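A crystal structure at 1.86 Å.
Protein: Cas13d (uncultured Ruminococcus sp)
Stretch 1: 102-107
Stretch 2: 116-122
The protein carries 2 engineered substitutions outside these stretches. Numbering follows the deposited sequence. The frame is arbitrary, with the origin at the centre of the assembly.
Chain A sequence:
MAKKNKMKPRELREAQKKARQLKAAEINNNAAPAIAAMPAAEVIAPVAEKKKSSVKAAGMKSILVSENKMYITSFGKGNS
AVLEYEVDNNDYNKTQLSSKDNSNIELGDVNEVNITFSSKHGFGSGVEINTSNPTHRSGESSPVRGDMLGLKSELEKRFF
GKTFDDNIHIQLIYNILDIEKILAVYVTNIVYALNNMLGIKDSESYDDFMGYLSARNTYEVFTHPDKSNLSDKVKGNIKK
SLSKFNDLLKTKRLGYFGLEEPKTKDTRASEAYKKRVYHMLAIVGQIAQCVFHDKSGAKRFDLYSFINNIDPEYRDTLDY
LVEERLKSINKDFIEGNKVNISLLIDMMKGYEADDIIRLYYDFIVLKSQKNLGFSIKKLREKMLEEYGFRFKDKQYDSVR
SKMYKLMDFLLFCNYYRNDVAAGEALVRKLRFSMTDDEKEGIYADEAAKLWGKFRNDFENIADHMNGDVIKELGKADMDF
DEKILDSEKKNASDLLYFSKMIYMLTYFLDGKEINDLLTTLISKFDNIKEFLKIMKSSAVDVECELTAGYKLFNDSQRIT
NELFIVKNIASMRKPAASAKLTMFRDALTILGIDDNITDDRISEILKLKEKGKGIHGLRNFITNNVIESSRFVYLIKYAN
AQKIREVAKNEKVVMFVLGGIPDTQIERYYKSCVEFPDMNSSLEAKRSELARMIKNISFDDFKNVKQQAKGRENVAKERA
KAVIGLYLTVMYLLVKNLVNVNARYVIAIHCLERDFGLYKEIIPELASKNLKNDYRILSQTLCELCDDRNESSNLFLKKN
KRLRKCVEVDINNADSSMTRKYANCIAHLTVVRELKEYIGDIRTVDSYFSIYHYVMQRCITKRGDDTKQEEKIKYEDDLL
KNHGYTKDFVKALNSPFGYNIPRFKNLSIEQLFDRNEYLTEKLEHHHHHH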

ATOM      1  N   ASN A 102     -36.130  -2.459  -7.456  1.00 46.40           N
ATOM      2  CA  ASN A 102     -34.800  -2.604  -6.806  1.00 47.69           C
ATOM      3  C   ASN A 102     -34.414  -4.051  -6.461  1.00 41.63           C
ATOM      4  O   ASN A 102     -33.233  -4.312  -6.389  1.00 37.46           O
ATOM      5  CB  ASN A 102     -34.646  -1.685  -5.598  1.00 50.05           C
ATOM      6  CG  ASN A 102     -34.924  -0.241  -5.946  1.00 61.77           C
ATOM      7  OD1 ASN A 102     -35.343   0.532  -5.093  1.00 64.02           O
ATOM      8  ND2 ASN A 102     -34.693   0.125  -7.194  1.00 53.17           N
ATOM      9  N   SER A 103     -35.378  -4.936  -6.248  1.00 37.48           N
ATOM     10  CA  SER A 103     -35.063  -6.300  -5.750  1.00 36.07           C
ATOM     11  C   SER A 103     -34.177  -7.100  -6.708  1.00 36.88           C
ATOM     12  O   SER A 103     -34.457  -7.123  -7.881  1.00 35.89           O
ATOM     13  CB  SER A 103     -36.300  -7.045  -5.376  1.00 35.92           C
ATOM     14  OG  SER A 103     -35.965  -8.244  -4.728  1.00 34.50           O
ATOM     15  N   ASN A 104     -33.166  -7.766  -6.151  1.00 30.13           N
ATOM     16  CA  ASN A 104     -32.204  -8.579  -6.930  1.00 29.86           C
ATOM     17  C   ASN A 104     -32.328 -10.067  -6.611  1.00 27.22           C
ATOM     18  O   ASN A 104     -31.803 -10.861  -7.359  1.00 28.46           O
ATOM     19  CB  ASN A 104     -30.780  -8.126  -6.640  1.00 28.03           C
ATOM     20  CG  ASN A 104     -30.594  -6.698  -7.076  1.00 34.62           C
ATOM     21  OD1 ASN A 104     -30.961  -6.357  -8.182  1.00 33.94           O
ATOM     22  ND2 ASN A 104     -30.076  -5.862  -6.204  1.00 32.76           N
ATOM     23  N   ILE A 105     -32.975 -10.403  -5.509  1.00 27.26           N
ATOM     24  CA  ILE A 105     -33.073 -11.826  -5.120  1.00 27.72           C
ATOM     25  C   ILE A 105     -34.480 -12.120  -4.623  1.00 32.92           C
ATOM     26  O   ILE A 105     -35.121 -11.225  -4.122  1.00 32.08           O
ATOM     27  CB  ILE A 105     -32.021 -12.157  -4.060  1.00 30.64           C
ATOM     28  CG1 ILE A 105     -32.144 -11.237  -2.850  1.00 32.68           C
ATOM     29  CG2 ILE A 105     -30.632 -12.121  -4.662  1.00 32.77           C
ATOM     30  CD1 ILE A 105     -31.207 -11.574  -1.735  1.00 35.30           C
ATOM     31  N   GLU A 106     -34.894 -13.370  -4.784  1.00 35.39           N
ATOM     32  CA  GLU A 106     -36.220 -13.848  -4.340  1.00 32.51           C
ATOM     33  C   GLU A 106     -35.973 -14.808  -3.186  1.00 31.11           C
ATOM     34  O   GLU A 106     -35.200 -15.716  -3.353  1.00 32.56           O
ATOM     35  CB  GLU A 106     -36.922 -14.553  -5.495  1.00 38.85           C
ATOM     36  CG  GLU A 106     -38.203 -15.230  -5.097  1.00 50.22           C
ATOM     37  CD  GLU A 106     -39.406 -14.841  -5.929  1.00 64.14           C
ATOM     38  OE1 GLU A 106     -39.237 -14.586  -7.127  1.00 72.91           O
ATOM     39  OE2 GLU A 106     -40.508 -14.804  -5.377  1.00 77.44           O
ATOM     40  N   LEU A 107     -36.580 -14.546  -2.042  1.00 29.16           N
ATOM     41  CA  LEU A 107     -36.379 -15.436  -0.891  1.00 32.06           C
ATOM     42  C   LEU A 107     -37.363 -16.597  -0.972  1.00 38.14           C
ATOM     43  O   LEU A 107     -38.535 -16.370  -1.175  1.00 36.34           O
ATOM     44  CB  LEU A 107     -36.566 -14.646   0.401  1.00 36.54           C
ATOM     45  CG  LEU A 107     -35.961 -15.265   1.653  1.00 40.97           C
ATOM     46  CD1 LEU A 107     -34.485 -15.499   1.474  1.00 42.90           C
ATOM     47  CD2 LEU A 107     -36.209 -14.394   2.867  1.00 37.69           C
ATOM     48  N   THR A 116     -33.203 -20.543   1.517  1.00 30.17           N
ATOM     49  CA  THR A 116     -33.157 -20.835   0.074  1.00 30.07           C
ATOM     50  C   THR A 116     -33.525 -19.559  -0.656  1.00 25.11           C
ATOM     51  O   THR A 116     -34.386 -18.872  -0.204  1.00 30.69           O
ATOM     52  CB  THR A 116     -34.113 -21.957  -0.327  1.00 36.90           C
ATOM     53  OG1 THR A 116     -33.735 -23.118   0.391  1.00 43.25           O
ATOM     54  CG2 THR A 116     -34.042 -22.272  -1.797  1.00 35.81           C
ATOM     55  N   PHE A 117     -32.833 -19.270  -1.737  1.00 25.34           N
ATOM     56  CA  PHE A 117     -33.138 -18.048  -2.500  1.00 25.05           C
ATOM     57  C   PHE A 117     -32.674 -18.241  -3.935  1.00 25.64           C
ATOM     58  O   PHE A 117     -32.013 -19.185  -4.238  1.00 28.80           O
ATOM     59  CB  PHE A 117     -32.500 -16.819  -1.858  1.00 28.54           C
ATOM     60  CG  PHE A 117     -31.028 -16.680  -2.134  1.00 26.05           C
ATOM     61  CD1 PHE A 117     -30.112 -17.464  -1.466  1.00 28.15           C
ATOM     62  CD2 PHE A 117     -30.568 -15.788  -3.076  1.00 27.46           C
ATOM     63  CE1 PHE A 117     -28.763 -17.343  -1.723  1.00 29.39           C
ATOM     64  CE2 PHE A 117     -29.216 -15.664  -3.325  1.00 28.55           C
ATOM     65  CZ  PHE A 117     -28.322 -16.447  -2.653  1.00 28.43           C
ATOM     66  N   SER A 118     -33.073 -17.323  -4.784  1.00 28.33           N
ATOM     67  CA  SER A 118     -32.645 -17.371  -6.190  1.00 28.18           C
ATOM     68  C   SER A 118     -32.502 -15.942  -6.702  1.00 27.10           C
ATOM     69  O   SER A 118     -33.022 -15.037  -6.085  1.00 30.49           O
ATOM     70  CB  SER A 118     -33.590 -18.203  -7.018  1.00 35.43           C
ATOM     71  OG  SER A 118     -34.859 -17.615  -7.070  1.00 34.32           O
ATOM     72  N   SER A 119     -31.737 -15.784  -7.762  1.00 28.05           N
ATOM     73  CA  SER A 119     -31.545 -14.469  -8.402  1.00 27.63           C
ATOM     74  C   SER A 119     -32.802 -14.089  -9.179  1.00 32.86           C
ATOM     75  O   SER A 119     -33.417 -14.961  -9.736  1.00 32.52           O
ATOM     76  CB  SER A 119     -30.357 -14.507  -9.307  1.00 30.17           C
ATOM     77  OG  SER A 119     -30.311 -13.359 -10.103  1.00 31.86           O
ATOM     78  N   LYS A 120     -33.130 -12.810  -9.213  1.00 30.62           N
ATOM     79  CA  LYS A 120     -34.267 -12.330 -10.026  1.00 34.50           C
ATOM     80  C   LYS A 120     -33.743 -11.915 -11.405  1.00 35.47           C
ATOM     81  O   LYS A 120     -34.544 -11.482 -12.211  1.00 37.34           O
ATOM     82  CB  LYS A 120     -34.932 -11.148  -9.321  1.00 34.02           C
ATOM     83  CG  LYS A 120     -35.864 -11.533  -8.190  1.00 34.22           C
ATOM     84  CD  LYS A 120     -36.608 -10.394  -7.578  1.00 37.70           C
ATOM     85  CE  LYS A 120     -37.515 -10.856  -6.462  1.00 44.22           C
ATOM     86  NZ  LYS A 120     -37.901  -9.764  -5.540  1.00 46.38           N
ATOM     87  N   HIS A 121     -32.436 -12.011 -11.624  1.00 31.85           N
ATOM     88  CA  HIS A 121     -31.817 -11.528 -12.882  1.00 31.85           C
ATOM     89  C   HIS A 121     -31.130 -12.620 -13.698  1.00 29.47           C
ATOM     90  O   HIS A 121     -30.347 -12.266 -14.539  1.00 33.71           O
ATOM     91  CB  HIS A 121     -30.951 -10.295 -12.637  1.00 32.22           C
ATOM     92  CG  HIS A 121     -31.668  -9.221 -11.905  1.00 35.68           C
ATOM     93  ND1 HIS A 121     -32.753  -8.586 -12.424  1.00 39.30           N
ATOM     94  CD2 HIS A 121     -31.463  -8.678 -10.698  1.00 37.40           C
ATOM     95  CE1 HIS A 121     -33.188  -7.701 -11.569  1.00 38.53           C
ATOM     96  NE2 HIS A 121     -32.413  -7.736 -10.514  1.00 38.23           N
ATOM     97  N   GLY A 122     -31.412 -13.887 -13.441  1.00 33.79           N
ATOM     98  CA  GLY A 122     -30.869 -14.946 -14.304  1.00 36.49           C
ATOM     99  C   GLY A 122     -29.614 -15.667 -13.856  1.00 35.85           C
ATOM    100  O   GLY A 122     -29.114 -16.431 -14.656  1.00 33.72           O
TER
HETATM  101  O   HOH W   1     -33.311  -4.823  -9.683  1.00 44.76           O
HETATM  102  O   HOH W   2     -29.321 -11.455  -8.461  1.00 28.00           O
HETATM  103  O   HOH W   3     -36.231 -18.492  -4.697  1.00 45.27           O

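Residues 105-107 and 116-119 of Cas13d pair as antiparallel strands, their N-to-C directions 156° apart, and the loop residues next to them extend the contact through both backbone and side chains. Glu 106 and Ser 118 form the hydrogen-bonded pair: Glu 106 N donates to Ser 118 O (2.8 Å, nearly straight at 173°), and Ser 118 N donates back to Glu 106 O (3.0 Å, 156°). Both backbone groups of each residue are thus satisfied across the strands. The two carbonyls also receive CA-H...O contacts, Ser 118 O from Ile 105 CA at 3.4 Å and Glu 106 O from Phe 117 CA at 3.2 Å, as is usual where non-hydrogen-bonded pairs flank a hydrogen-bonded one. Water 3 adds a longer bond, donating to Glu 106 O at 3.3 Å, and lies 2.9 Å from Ser 118 OG, to which it is also hydrogen-bonded; it therefore ties the backbone of one strand to the side chain of the other.

Beyond the strand pair, Lys 120 N donates to Asn 104 O (3.0 Å, 169°), carrying the backbone ladder into the loops. Asn 104 O takes a second proton from water 2 at 2.8 Å. That water in turn accepts from Ser 119 OG at 2.7 Å, while Ser 119 OG accepts from His 121 N at 2.9 Å, so the hydroxyl steadies the turn after its own strand as well as reaching the opposing backbone through water.

Lys 120, with chi1 m and the rest of its chain extended in t, reaches from beside Glu 106 to Ser 103. Its CE passes 3.9 Å from Glu 106 CB and 3.4 Å from Ile 105 O, and its NZ ends in a short hydrogen bond to Ser 103 OG (2.6 Å). His 121 NE2 faces two acceptors, and neither lies well in line with its N-H: the bonds to Asn 104 OD1 (3.1 Å, 132°) and Ser 103 O (3.4 Å, 129°) are both weak. Asn 104 OD1 sits at the ring edge, near its plane. Water 1 donates to Ser 103 O at 3.1 Å and is hydrogen-bonded to His 121 NE2 at 3.2 Å, bridging the same two residues. Asn 104 ND2 is satisfied elsewhere in the structure.

Leu 107 and Phe 117 share one face of the sheet, where Leu 107 CD1 meets Phe 117 CB at 4.1 Å; Ile 105 CG2 adds an apolar contact to Phe 117 CD2 at 4.0 Å. Glu 106 and Ser 118 share the other face.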